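Local structure of Rho guanine nucleotide exchange factor 11 (Homo sapiens, 5JHH) at residues L291-H296 with S311-L316; N317-R322 with F331-T336. The protein probably activates Rho-family GTPases by catalysing exchange of GDP for GTP, through a RhoGEF domain followed by a PH domain. All coordinates share one frame; numbering follows the deposited sequence.

Contact 1 of 2, residues L291-H296 with S311-L316; sequences LLLKCH and SPVLKL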
loop_
_atom_site.group_PDB
_atom_site.type_symbol
_atom_site.label_atom_id
_atom_site.label_comp_id
_atom_site.label_asym_id
_atom_site.label_seq_id
_atom_site.Cartn_x
_atom_site.Cartn_y
_atom_site.Cartn_z
ATOM N N LEU A 291 13.513 -23.102 -10.916
ATOM C CA LEU A 291 13.812 -21.915 -11.724
ATOM C C LEU A 291 15.065 -22.239 -12.496
ATOM O O LEU A 291 16.168 -22.327 -11.928
ATOM C CB LEU A 291 14.054 -20.660 -10.854
ATOM C CG LEU A 291 12.877 -20.220 -9.983
ATOM C CD1 LEU A 291 13.290 -19.153 -8.981
ATOM C CD2 LEU A 291 11.702 -19.764 -10.824
ATOM N N LEU A 292 14.876 -22.434 -13.795
ATOM C CA LEU A 292 15.914 -22.963 -14.636
ATOM C C LEU A 292 16.660 -21.853 -15.301
ATOM O O LEU A 292 16.091 -21.097 -16.105
ATOM C CB LEU A 292 15.311 -23.827 -15.729
ATOM C CG LEU A 292 14.654 -25.122 -15.292
ATOM C CD1 LEU A 292 14.412 -25.932 -16.560
ATOM C CD2 LEU A 292 15.508 -25.886 -14.275
ATOM N N LEU A 293 17.945 -21.785 -14.989
ATOM C CA LEU A 293 18.846 -20.925 -15.718
ATOM C C LEU A 293 19.452 -21.768 -16.848
ATOM O O LEU A 293 20.126 -22.781 -16.574
ATOM C CB LEU A 293 19.910 -20.416 -14.754
ATOM C CG LEU A 293 20.589 -19.092 -15.063
ATOM C CD1 LEU A 293 19.573 -18.015 -15.379
ATOM C CD2 LEU A 293 21.478 -18.666 -13.899
ATOM N N LYS A 294 19.178 -21.372 -18.098
ATOM C CA LYS A 294 19.380 -22.232 -19.274
ATOM C C LYS A 294 19.491 -21.447 -20.586
ATOM O O LYS A 294 18.657 -20.559 -20.848
ATOM C CB LYS A 294 18.181 -23.173 -19.404
ATOM C CG LYS A 294 18.519 -24.594 -19.832
ATOM C CD LYS A 294 17.255 -25.413 -20.067
ATOM C CE LYS A 294 16.412 -24.822 -21.189
ATOM N NZ LYS A 294 15.421 -25.799 -21.712
ATOM N N CYS A 295 20.452 -21.834 -21.436
ATOM C CA CYS A 295 20.638 -21.225 -22.774
ATOM C C CYS A 295 19.493 -21.517 -23.778
ATOM O O CYS A 295 18.734 -22.461 -23.603
ATOM C CB CYS A 295 21.988 -21.632 -23.373
ATOM S SG CYS A 295 23.388 -20.605 -22.853
ATOM N N HIS A 296 19.347 -20.653 -24.785
ATOM C CA HIS A 296 18.285 -20.748 -25.808
ATOM C C HIS A 296 16.861 -20.827 -25.217
ATOM O O HIS A 296 16.615 -20.481 -24.055
ATOM C CB HIS A 296 18.547 -21.949 -26.732
ATOM C CG HIS A 296 18.177 -21.711 -28.167
ATOM N ND1 HIS A 296 16.903 -21.351 -28.555
ATOM C CD2 HIS A 296 18.902 -21.806 -29.307
ATOM C CE1 HIS A 296 16.863 -21.219 -29.868
ATOM N NE2 HIS A 296 18.064 -21.487 -30.349
ATOM N N SER A 311 22.274 -16.349 -24.297
ATOM C CA SER A 311 22.581 -16.360 -22.847
ATOM C C SER A 311 21.346 -15.949 -22.015
ATOM O O SER A 311 20.560 -15.090 -22.443
ATOM C CB SER A 311 23.748 -15.426 -22.495
ATOM O OG SER A 311 23.968 -15.357 -21.079
ATOM N N PRO A 312 21.189 -16.555 -20.821
ATOM C CA PRO A 312 20.053 -16.286 -19.936
ATOM C C PRO A 312 20.329 -15.162 -18.931
ATOM O O PRO A 312 19.413 -14.707 -18.248
ATOM C CB PRO A 312 19.857 -17.624 -19.213
ATOM C CG PRO A 312 21.203 -18.285 -19.235
ATOM C CD PRO A 312 22.087 -17.575 -20.234
ATOM N N VAL A 313 21.578 -14.713 -18.877
ATOM C CA VAL A 313 21.983 -13.626 -18.018
ATOM C C VAL A 313 22.548 -12.510 -18.872
ATOM O O VAL A 313 23.336 -12.748 -19.778
ATOM C CB VAL A 313 23.071 -14.077 -17.058
ATOM C CG1 VAL A 313 23.521 -12.920 -16.179
ATOM C CG2 VAL A 313 22.568 -15.220 -16.217
ATOM N N LEU A 314 22.153 -11.287 -18.570
ATOM C CA LEU A 314 22.667 -10.099 -19.261
ATOM C C LEU A 314 23.286 -9.174 -18.245
ATOM O O LEU A 314 22.751 -9.014 -17.170
ATOM C CB LEU A 314 21.521 -9.394 -20.007
ATOM C CG LEU A 314 20.882 -10.307 -21.065
ATOM C CD1 LEU A 314 19.710 -9.679 -21.789
ATOM C CD2 LEU A 314 21.950 -10.722 -22.072
ATOM N N LYS A 315 24.424 -8.587 -18.590
ATOM C CA LYS A 315 25.058 -7.572 -17.775
ATOM C C LYS A 315 24.541 -6.206 -18.182
ATOM O O LYS A 315 24.625 -5.798 -19.345
ATOM C CB LYS A 315 26.567 -7.640 -17.916
ATOM C CG LYS A 315 27.159 -8.984 -17.520
ATOM C CD LYS A 315 28.580 -8.776 -17.010
ATOM C CE LYS A 315 29.365 -10.075 -16.874
ATOM N NZ LYS A 315 30.189 -10.351 -18.082
ATOM N N LEU A 316 24.010 -5.496 -17.198
ATOM C CA LEU A 316 23.334 -4.251 -17.431
ATOM C C LEU A 316 24.277 -3.177 -17.892
ATOM O O LEU A 316 23.833 -2.196 -18.454
ATOM C CB LEU A 316 22.608 -3.809 -16.165
ATOM C CG LEU A 316 21.432 -4.689 -15.698
ATOM C CD1 LEU A 316 20.923 -4.182 -14.376
ATOM C CD2 LEU A 316 20.296 -4.727 -16.705
#
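Pro312 is the bump here: its bond from CA to CB points toward 291-296, and the ring packs against the side chain of Leu293 and the backbone of Lys294. CB of the proline sits 3.9 Å from Leu293 CD1 and 3.6 Å from Lys294 O, while CG lies against the same carbonyl, 3.8 Å from Lys294 C. CG of Leu293 is anti to the backbone N (chi1 -154°), and chi2 of 49° then sets CD1, the atom that touches. The leucine side chain crosses that of Pro312 at about a right angle, and CD1 also meets Val313 CG2 at 4.2 Å. On the Cys295 side, SG approaches the proline ring at CD, 4.2 Å away. The bond from CA to CB of Ser311 points away from 291-296, and OG bonds within its own segment, donating to Val313 O at 3.0 Å, in the carbonyl plane and on a lone pair. Leu247 and Phe244 add apolar cover on Leu293 and Val313, and Ser311 O is hydrogen-bonded to Tyr345 OH. The contact joins the two sides of an unmodelled loop in the PH domain. No hydrogen bond crosses between the segments, so shape and apolar contact carry the fit.

Contact 2 of 2, residues N317-R322 with F331-T336; sequences NAVLIR and FFIICT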
loop_
_atom_site.group_PDB
_atom_site.type_symbol
_atom_site.label_atom_id
_atom_site.label_comp_id
_atom_site.label_asym_id
_atom_site.label_seq_id
_atom_site.Cartn_x
_atom_site.Cartn_y
_atom_site.Cartn_z
ATOM N N ASN A 317 25.574 -3.346 -17.679
ATOM C CA ASN A 317 26.534 -2.351 -18.173
ATOM C C ASN A 317 26.896 -2.517 -19.648
ATOM O O ASN A 317 27.631 -1.695 -20.199
ATOM C CB ASN A 317 27.822 -2.385 -17.348
ATOM C CG ASN A 317 28.480 -3.731 -17.367
ATOM O OD1 ASN A 317 28.144 -4.592 -18.170
ATOM N ND2 ASN A 317 29.396 -3.934 -16.462
ATOM N N ALA A 318 26.364 -3.573 -20.260
ATOM C CA ALA A 318 26.661 -3.969 -21.633
ATOM C C ALA A 318 25.370 -4.163 -22.438
ATOM O O ALA A 318 25.271 -5.086 -23.270
ATOM C CB ALA A 318 27.466 -5.267 -21.624
ATOM N N VAL A 319 24.357 -3.341 -22.150
ATOM C CA VAL A 319 23.137 -3.383 -22.928
ATOM C C VAL A 319 22.516 -2.025 -23.096
ATOM O O VAL A 319 22.792 -1.081 -22.349
ATOM C CB VAL A 319 22.031 -4.326 -22.382
ATOM C CG1 VAL A 319 22.520 -5.746 -22.124
ATOM C CG2 VAL A 319 21.411 -3.763 -21.127
ATOM N N LEU A 320 21.651 -1.966 -24.103
ATOM C CA LEU A 320 20.792 -0.819 -24.374
ATOM C C LEU A 320 19.331 -1.270 -24.403
ATOM O O LEU A 320 19.032 -2.422 -24.724
ATOM C CB LEU A 320 21.139 -0.204 -25.733
ATOM C CG LEU A 320 22.587 0.254 -25.904
ATOM C CD1 LEU A 320 22.738 0.839 -27.301
ATOM C CD2 LEU A 320 23.017 1.259 -24.839
ATOM N N ILE A 321 18.424 -0.341 -24.129
ATOM C CA ILE A 321 17.019 -0.655 -23.969
ATOM C C ILE A 321 16.248 0.141 -25.008
ATOM O O ILE A 321 16.414 1.346 -25.099
ATOM C CB ILE A 321 16.530 -0.226 -22.557
ATOM C CG1 ILE A 321 17.417 -0.827 -21.456
ATOM C CG2 ILE A 321 15.066 -0.590 -22.341
ATOM C CD1 ILE A 321 17.427 -2.343 -21.400
ATOM N N ARG A 322 15.408 -0.506 -25.806
ATOM C CA ARG A 322 14.667 0.267 -26.785
ATOM C C ARG A 322 13.185 -0.118 -26.872
ATOM O O ARG A 322 12.833 -1.278 -26.839
ATOM C CB ARG A 322 15.335 0.177 -28.151
ATOM C CG ARG A 322 14.817 1.191 -29.189
ATOM C CD ARG A 322 15.541 0.948 -30.498
ATOM N NE ARG A 322 15.005 1.632 -31.663
ATOM C CZ ARG A 322 15.383 2.837 -32.091
ATOM N NH1 ARG A 322 16.252 3.572 -31.407
ATOM N NH2 ARG A 322 14.869 3.318 -33.210
ATOM N N PHE A 331 9.521 -4.482 -25.709
ATOM C CA PHE A 331 10.757 -3.704 -25.694
ATOM C C PHE A 331 11.942 -4.597 -26.048
ATOM O O PHE A 331 11.857 -5.813 -25.909
ATOM C CB PHE A 331 10.973 -3.055 -24.324
ATOM C CG PHE A 331 11.105 -4.043 -23.188
ATOM C CD1 PHE A 331 9.985 -4.465 -22.487
ATOM C CD2 PHE A 331 12.339 -4.526 -22.809
ATOM C CE1 PHE A 331 10.100 -5.360 -21.435
ATOM C CE2 PHE A 331 12.451 -5.409 -21.762
ATOM C CZ PHE A 331 11.335 -5.834 -21.078
ATOM N N PHE A 332 13.029 -3.974 -26.509
ATOM C CA PHE A 332 14.245 -4.676 -26.945
ATOM C C PHE A 332 15.376 -4.470 -25.948
ATOM O O PHE A 332 15.572 -3.378 -25.402
ATOM C CB PHE A 332 14.743 -4.131 -28.290
ATOM C CG PHE A 332 13.781 -4.319 -29.452
ATOM C CD1 PHE A 332 13.143 -5.518 -29.677
ATOM C CD2 PHE A 332 13.561 -3.295 -30.342
ATOM C CE1 PHE A 332 12.289 -5.676 -30.750
ATOM C CE2 PHE A 332 12.724 -3.455 -31.453
ATOM C CZ PHE A 332 12.084 -4.642 -31.649
ATOM N N ILE A 333 16.151 -5.516 -25.758
ATOM C CA ILE A 333 17.418 -5.379 -25.121
ATOM C C ILE A 333 18.511 -5.762 -26.108
ATOM O O ILE A 333 18.522 -6.865 -26.666
ATOM C CB ILE A 333 17.503 -6.234 -23.868
ATOM C CG1 ILE A 333 16.374 -5.820 -22.914
ATOM C CG2 ILE A 333 18.882 -6.083 -23.229
ATOM C CD1 ILE A 333 16.215 -6.732 -21.721
ATOM N N ILE A 334 19.437 -4.828 -26.293
ATOM C CA ILE A 334 20.477 -4.924 -27.288
ATOM C C ILE A 334 21.816 -5.033 -26.586
ATOM O O ILE A 334 22.228 -4.099 -25.908
ATOM C CB ILE A 334 20.454 -3.674 -28.152
ATOM C CG1 ILE A 334 19.030 -3.450 -28.678
ATOM C CG2 ILE A 334 21.493 -3.783 -29.255
ATOM C CD1 ILE A 334 18.893 -2.312 -29.661
ATOM N N CYS A 335 22.479 -6.176 -26.736
ATOM C CA CYS A 335 23.754 -6.426 -26.073
ATOM C C CYS A 335 24.836 -5.727 -26.854
ATOM O O CYS A 335 24.874 -5.826 -28.078
ATOM C CB CYS A 335 24.049 -7.915 -26.036
ATOM S SG CYS A 335 22.680 -8.937 -25.442
ATOM N N THR A 336 25.712 -5.027 -26.152
ATOM C CA THR A 336 26.637 -4.113 -26.800
ATOM C C THR A 336 28.075 -4.592 -26.807
ATOM O O THR A 336 28.944 -3.926 -27.376
ATOM C CB THR A 336 26.597 -2.755 -26.111
ATOM O OG1 THR A 336 26.927 -2.912 -24.721
ATOM C CG2 THR A 336 25.223 -2.175 -26.235
#
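Val319-Arg322 and Phe331-Cys335 run antiparallel at 158°, their axes 4.5 Å apart, as a beta hairpin in which Leu320 with Ile334 and Arg322 with Phe332 are hydrogen-bonded pairs, each joined by two N-H to O bonds, while Ile321 with Ile333, between them, and Val319 with Cys335, beyond Leu320-Ile334, are non-hydrogen-bonded pairs.

On the face of Val319, Ile321, Ile333 and Cys335, Ile333 splits its branches between two neighbours. CG2, anti to the backbone N, meets Val319 CB at 3.7 Å as the two side chains cross obliquely. CG1 goes to Ile321 CD1 at 3.9 Å, those side chains lying side by side and pointing the same way. Ile333 CD1 also comes to the edge of the Phe331 ring, in its plane. On the other face, Thr336 CG2 packs against Leu320 CG at 3.6 Å, the side chains crossing at about a right angle, and Leu320 CB faces Ile334 CB at 4.3 Å. Past the strand end, Thr336 N still donates to Ala318 O at 2.9 Å, but from well above the carbonyl plane, 50° out of it.

Helix 352-368 covers part of the first face, with Val366 on Val319, Met359 on Ile321, and Met359 and Leu362 on Phe331. Strand 345-348 pairs with the other edge of strand 330-335, opposite to strand 319-323, through backbone bonds from Leu347 and Tyr345, placing the hairpin within the PH-domain sheet, next to its C-terminal helix.

Contacts 1 and 2 follow one another along the PH domain, their centres about 14 Å apart, and strand 313-315 of the first leads into strand 319-323 of the second. Leu314 connects them: its CD2 lies 3.9 Å from Cys335 SG, and its CD1 packs on Ile333 CG2. Contact 1 is the more buried, yet small and free of cross-segment hydrogen bonds. Contact 2 buries more than twice the area and is bound mainly by backbone bonds; one of its faces meets the C-terminal helix, whereas the other carries exposed Leu320 and Arg322. Both reach the same sheet, contact 1 through strand 313-315 and contact 2 through its paired hairpin.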